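Local coordinates for protein transcriptional regulator, TetR family (Legionella pneumophila subsp. pneumophila str. Philadelphia 1, PDB 3ON4) that probably binds DNA through an N-terminal helix-turn-helix domain and regulates transcription as a member of the TetR family, at residues A[73-77]-A[133-137]; A[100-106]-A[167-171]. All coordinates share one frame; numbering follows the deposited sequence.

Contact 1. Residues A[73-77]-A[133-137]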
loop_
_atom_site.group_PDB
_atom_site.type_symbol
_atom_site.label_atom_id
_atom_site.label_comp_id
_atom_site.label_asym_id
_atom_site.label_seq_id
_atom_site.Cartn_x
_atom_site.Cartn_y
_atom_site.Cartn_z
ATOM N N LEU A 73 0.009 -18.503 11.428
ATOM C CA LEU A 73 1.473 -18.506 11.387
ATOM C C LEU A 73 2.069 -19.541 12.345
ATOM O O LEU A 73 3.000 -20.283 11.995
ATOM C CB LEU A 73 2.005 -17.109 11.727
ATOM C CG LEU A 73 1.735 -15.984 10.716
ATOM C CD1 LEU A 73 2.483 -14.741 11.160
ATOM C CD2 LEU A 73 2.114 -16.368 9.309
ATOM N N SER A 74 1.505 -19.580 13.552
ATOM C CA SER A 74 1.895 -20.542 14.565
ATOM C C SER A 74 1.814 -21.969 14.018
ATOM O O SER A 74 2.717 -22.795 14.260
ATOM C CB SER A 74 0.996 -20.384 15.798
ATOM O OG SER A 74 1.358 -21.316 16.790
ATOM N N ASP A 75 0.741 -22.257 13.283
ATOM C CA ASP A 75 0.544 -23.594 12.713
ATOM C C ASP A 75 1.566 -23.939 11.644
ATOM O O ASP A 75 1.911 -25.105 11.487
ATOM C CB ASP A 75 -0.874 -23.748 12.153
ATOM C CG ASP A 75 -1.908 -23.989 13.246
ATOM O OD1 ASP A 75 -1.565 -24.627 14.264
ATOM O OD2 ASP A 75 -3.068 -23.551 13.082
ATOM N N ILE A 76 2.027 -22.921 10.904
ATOM C CA ILE A 76 3.078 -23.106 9.908
ATOM C C ILE A 76 4.426 -23.327 10.580
ATOM O O ILE A 76 5.131 -24.278 10.232
ATOM C CB ILE A 76 3.173 -21.905 8.932
ATOM C CG1 ILE A 76 1.904 -21.826 8.065
ATOM C CG2 ILE A 76 4.423 -22.006 8.065
ATOM C CD1 ILE A 76 1.711 -20.496 7.352
ATOM N N SER A 77 4.792 -22.469 11.537
ATOM C CA SER A 77 6.132 -22.571 12.143
ATOM C C SER A 77 6.264 -23.774 13.063
ATOM O O SER A 77 7.373 -24.303 13.248
ATOM C CB SER A 77 6.565 -21.283 12.856
ATOM O OG SER A 77 5.595 -20.818 13.761
ATOM N N LEU A 133 4.207 -8.234 14.545
ATOM C CA LEU A 133 4.009 -9.674 14.681
ATOM C C LEU A 133 4.487 -10.435 13.441
ATOM O O LEU A 133 5.171 -11.442 13.559
ATOM C CB LEU A 133 2.546 -9.993 14.928
ATOM C CG LEU A 133 2.247 -11.459 15.251
ATOM C CD1 LEU A 133 1.237 -11.567 16.405
ATOM C CD2 LEU A 133 1.758 -12.145 14.006
ATOM N N ILE A 134 4.155 -9.910 12.264
ATOM C CA ILE A 134 4.529 -10.539 11.007
ATOM C C ILE A 134 6.038 -10.528 10.824
ATOM O O ILE A 134 6.629 -11.552 10.498
ATOM C CB ILE A 134 3.859 -9.868 9.777
ATOM C CG1 ILE A 134 2.330 -10.038 9.778
ATOM C CG2 ILE A 134 4.482 -10.390 8.450
ATOM C CD1 ILE A 134 1.847 -11.428 9.649
ATOM N N ILE A 135 6.657 -9.370 11.068
ATOM C CA ILE A 135 8.096 -9.187 10.919
ATOM C C ILE A 135 8.879 -10.073 11.898
ATOM O O ILE A 135 9.817 -10.783 11.491
ATOM C CB ILE A 135 8.454 -7.696 11.057
ATOM C CG1 ILE A 135 7.871 -6.937 9.847
ATOM C CG2 ILE A 135 9.966 -7.490 11.243
ATOM C CD1 ILE A 135 7.826 -5.468 10.029
ATOM N N GLU A 136 8.456 -10.091 13.166
ATOM C CA GLU A 136 9.065 -10.979 14.164
ATOM C C GLU A 136 8.941 -12.456 13.754
ATOM O O GLU A 136 9.913 -13.200 13.859
ATOM C CB GLU A 136 8.451 -10.746 15.554
ATOM C CG GLU A 136 9.057 -11.596 16.692
ATOM C CD GLU A 136 10.569 -11.460 16.801
ATOM O OE1 GLU A 136 11.089 -10.324 16.638
ATOM O OE2 GLU A 136 11.237 -12.494 17.020
ATOM N N TRP A 137 7.770 -12.874 13.274
ATOM C CA TRP A 137 7.592 -14.269 12.821
ATOM C C TRP A 137 8.543 -14.619 11.667
ATOM O O TRP A 137 9.264 -15.627 11.707
ATOM C CB TRP A 137 6.163 -14.493 12.365
ATOM C CG TRP A 137 5.899 -15.908 12.051
ATOM C CD1 TRP A 137 5.574 -16.907 12.931
ATOM C CD2 TRP A 137 5.949 -16.510 10.758
ATOM N NE1 TRP A 137 5.425 -18.094 12.261
ATOM C CE2 TRP A 137 5.655 -17.879 10.925
ATOM C CE3 TRP A 137 6.254 -16.031 9.475
ATOM C CZ2 TRP A 137 5.617 -18.765 9.859
ATOM C CZ3 TRP A 137 6.218 -16.912 8.411
ATOM C CH2 TRP A 137 5.891 -18.269 8.607
#
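The indole of W137 reaches across to the last turn of helix 54-77 and spends its one polar hydrogen there. Its NE1 donates to S77 OG over 3.1 Å with an N-H...O angle of 155°, the hydroxyl lying slightly off the ring plane. A second, weak bond runs from NE1 to the carbonyl O of L73 at 3.3 Å, bent to 122°; that oxygen already accepts the helical bond from S77 N. S77 suits the spot because its short side chain, with OG set between the backbone N and carbonyl carbon (chi1 51°), brings an acceptor to the ring edge. In this TetR-type, all-helical fold, helix 54-77, which leads from the predicted DNA-binding region into the body of the molecule, runs almost parallel to helix 121-144, their local axes 12.0 Å apart, a gap that a tryptophan can bridge. The rest is apolar. L73 lays its CB over one face of the five-membered ring, 3.7 Å from the centroid, a CH-pi contact. Its CD1 touches W137 CG and also meets I134 CD1 (3.7 Å) and L133 CD2. I76 CG2 meets the benzene edge at W137 CZ2 (3.9 Å). F91 of helix 84-98 packs against L73 and I134.

Contact 2. Residues A[100-106]-A[167-171]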
loop_
_atom_site.group_PDB
_atom_site.type_symbol
_atom_site.label_atom_id
_atom_site.label_comp_id
_atom_site.label_asym_id
_atom_site.label_seq_id
_atom_site.Cartn_x
_atom_site.Cartn_y
_atom_site.Cartn_z
ATOM N N TYR A 100 -6.009 -11.538 -2.017
ATOM C CA TYR A 100 -6.308 -11.634 -3.430
ATOM C C TYR A 100 -7.311 -12.727 -3.787
ATOM O O TYR A 100 -8.178 -12.516 -4.628
ATOM C CB TYR A 100 -5.007 -11.840 -4.190
ATOM C CG TYR A 100 -5.138 -11.889 -5.666
ATOM C CD1 TYR A 100 -5.282 -13.109 -6.331
ATOM C CD2 TYR A 100 -5.067 -10.734 -6.421
ATOM C CE1 TYR A 100 -5.383 -13.169 -7.705
ATOM C CE2 TYR A 100 -5.170 -10.779 -7.818
ATOM C CZ TYR A 100 -5.313 -12.004 -8.445
ATOM O OH TYR A 100 -5.418 -12.079 -9.816
ATOM N N ASN A 101 -7.208 -13.892 -3.163
ATOM C CA ASN A 101 -8.115 -14.988 -3.479
ATOM C C ASN A 101 -9.543 -14.754 -2.939
ATOM O O ASN A 101 -10.486 -15.339 -3.434
ATOM C CB ASN A 101 -7.607 -16.306 -2.912
ATOM C CG ASN A 101 -6.296 -16.773 -3.527
ATOM O OD1 ASN A 101 -5.849 -16.272 -4.575
ATOM N ND2 ASN A 101 -5.691 -17.786 -2.891
ATOM N N SER A 102 -9.683 -13.921 -1.915
ATOM C CA SER A 102 -10.987 -13.671 -1.289
ATOM C C SER A 102 -11.572 -12.372 -1.843
ATOM O O SER A 102 -11.343 -11.281 -1.311
ATOM C CB SER A 102 -10.845 -13.594 0.233
ATOM O OG SER A 102 -12.098 -13.352 0.859
ATOM N N GLU A 103 -12.277 -12.485 -2.967
ATOM C CA GLU A 103 -12.932 -11.340 -3.592
ATOM C C GLU A 103 -12.003 -10.135 -3.794
ATOM O O GLU A 103 -12.395 -8.994 -3.559
ATOM C CB GLU A 103 -14.194 -10.955 -2.801
ATOM C CG GLU A 103 -15.202 -12.127 -2.712
ATOM C CD GLU A 103 -16.491 -11.812 -1.938
ATOM O OE1 GLU A 103 -16.615 -10.716 -1.356
ATOM O OE2 GLU A 103 -17.379 -12.682 -1.921
ATOM N N ASN A 104 -10.777 -10.421 -4.223
ATOM C CA ASN A 104 -9.795 -9.413 -4.639
ATOM C C ASN A 104 -9.478 -8.405 -3.527
ATOM O O ASN A 104 -9.205 -7.238 -3.807
ATOM C CB ASN A 104 -10.305 -8.671 -5.876
ATOM C CG ASN A 104 -9.211 -7.928 -6.605
ATOM O OD1 ASN A 104 -8.120 -8.467 -6.837
ATOM N ND2 ASN A 104 -9.487 -6.695 -6.976
ATOM N N LYS A 105 -9.484 -8.881 -2.280
ATOM C CA LYS A 105 -9.170 -8.062 -1.131
ATOM C C LYS A 105 -7.702 -7.678 -1.003
ATOM O O LYS A 105 -6.801 -8.389 -1.463
ATOM C CB LYS A 105 -9.613 -8.742 0.159
ATOM C CG LYS A 105 -11.119 -8.669 0.404
ATOM C CD LYS A 105 -11.554 -9.691 1.423
ATOM C CE LYS A 105 -13.044 -9.959 1.385
ATOM N NZ LYS A 105 -13.371 -11.147 2.215
HETATM N N MSE A 106 -7.481 -6.532 -0.364
HETATM C CA MSE A 106 -6.146 -6.132 0.051
HETATM C C MSE A 106 -5.906 -6.650 1.467
HETATM O O MSE A 106 -6.854 -6.944 2.211
HETATM C CB MSE A 106 -6.056 -4.597 0.014
HETATM C CG MSE A 106 -4.738 -3.973 0.432
HETATM SE SE MSE A 106 -3.223 -4.643 -0.581
HETATM C CE MSE A 106 -1.813 -3.767 0.407
ATOM N N LEU A 167 0.523 -7.131 -3.598
ATOM C CA LEU A 167 -0.949 -7.229 -3.451
ATOM C C LEU A 167 -1.616 -5.954 -3.899
ATOM O O LEU A 167 -2.622 -5.987 -4.573
ATOM C CB LEU A 167 -1.355 -7.535 -2.001
ATOM C CG LEU A 167 -1.136 -8.938 -1.484
ATOM C CD1 LEU A 167 -1.413 -9.028 0.029
ATOM C CD2 LEU A 167 -2.036 -9.917 -2.259
ATOM N N LEU A 168 -1.037 -4.821 -3.530
ATOM C CA LEU A 168 -1.583 -3.510 -3.868
ATOM C C LEU A 168 -1.761 -3.365 -5.377
ATOM O O LEU A 168 -2.817 -2.931 -5.868
ATOM C CB LEU A 168 -0.622 -2.438 -3.351
ATOM C CG LEU A 168 -1.058 -0.993 -3.314
ATOM C CD1 LEU A 168 -2.178 -0.762 -2.256
ATOM C CD2 LEU A 168 0.171 -0.113 -2.979
ATOM N N LEU A 169 -0.732 -3.759 -6.129
ATOM C CA LEU A 169 -0.756 -3.588 -7.563
ATOM C C LEU A 169 -1.490 -4.732 -8.276
ATOM O O LEU A 169 -2.146 -4.480 -9.291
ATOM C CB LEU A 169 0.670 -3.413 -8.118
ATOM C CG LEU A 169 1.397 -2.217 -7.505
ATOM C CD1 LEU A 169 2.792 -2.091 -8.065
ATOM C CD2 LEU A 169 0.596 -0.937 -7.740
ATOM N N ALA A 170 -1.363 -5.972 -7.789
ATOM C CA ALA A 170 -2.043 -7.102 -8.440
ATOM C C ALA A 170 -3.537 -6.886 -8.517
ATOM O O ALA A 170 -4.160 -7.201 -9.522
ATOM C CB ALA A 170 -1.742 -8.450 -7.739
ATOM N N ARG A 171 -4.119 -6.330 -7.456
ATOM C CA ARG A 171 -5.572 -6.290 -7.366
ATOM C C ARG A 171 -6.183 -5.179 -8.215
ATOM O O ARG A 171 -7.374 -5.144 -8.395
ATOM C CB ARG A 171 -6.035 -6.232 -5.904
ATOM C CG ARG A 171 -5.636 -5.025 -5.159
ATOM C CD ARG A 171 -5.977 -5.208 -3.658
ATOM N NE ARG A 171 -7.410 -5.129 -3.379
ATOM C CZ ARG A 171 -8.113 -4.012 -3.169
ATOM N NH1 ARG A 171 -7.551 -2.799 -3.221
ATOM N NH2 ARG A 171 -9.402 -4.109 -2.922
HETATM O O HOH W 1 -11.704 -5.850 -3.261
#
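R171 and N104 grip each other where the loop joining helices 84-98 and 108-115 lies against helix 149-173, in the all-helical C-terminal domain of the TetR fold. Two projections of the loop, M106 and Y100, pack on the face of the helix made by L167, L168 and A170. M106, a selenomethionine here, bends at chi2 (55°) and lays its selenium on the helix surface, with SE 3.7 Å from L167 CB and equally near L168 N. Its methyl CE goes on to L168 CD1 at 4.0 Å; a long, flexible, unbranched chain suits this uneven surface. At the other end of the loop, Y100 touches L167 CD2 through its CB, and the rim atom CE2 of its ring rests near A170 CB, whose small methyl lets the large ring come close. L179 of helix 177-189 packs on Y100, L167 and A170.

L167 sits between these two bumps, and beside M106 runs the side chain of R171, bent at chi3 so that the guanidinium turns back along the loop. One face of it is covered by M106 CB. At its edge NE donates to the carbonyl O of N104 at 2.8 Å, and NH2 adds a weak bond to the same oxygen. NH2 is also held by K25 O and by a water that bridges to E103 O. The N104 amide crosses the arginine stem at a slant, its plane 25° from the guanidinium, with OD1 3.2 Å from R171 CB. Its ND2 returns the bond to R171 O at 3.0 Å, almost straight at 177° and directed at a lone pair in the carbonyl plane.

Along the chain the segments of the two contacts alternate: 73-77 comes first, then 100-106, then 133-137, then 167-171. The contact centres are about 21 Å apart, on opposite sides of the chain's centre, and their nearest atoms stay about 10 Å from each other. Contact 1 ties the helix that follows the predicted DNA-binding region to helix 121-144, while contact 2 lies wholly within the C-terminal family region, setting the loop before helix 108-115 on helix 149-173, which follows helix 121-144 directly. Contact 2 also touches helix 11-26 through K25 and Q24, linking that part to the N-terminal region that probably includes the DNA-binding domain, and borders the second subunit.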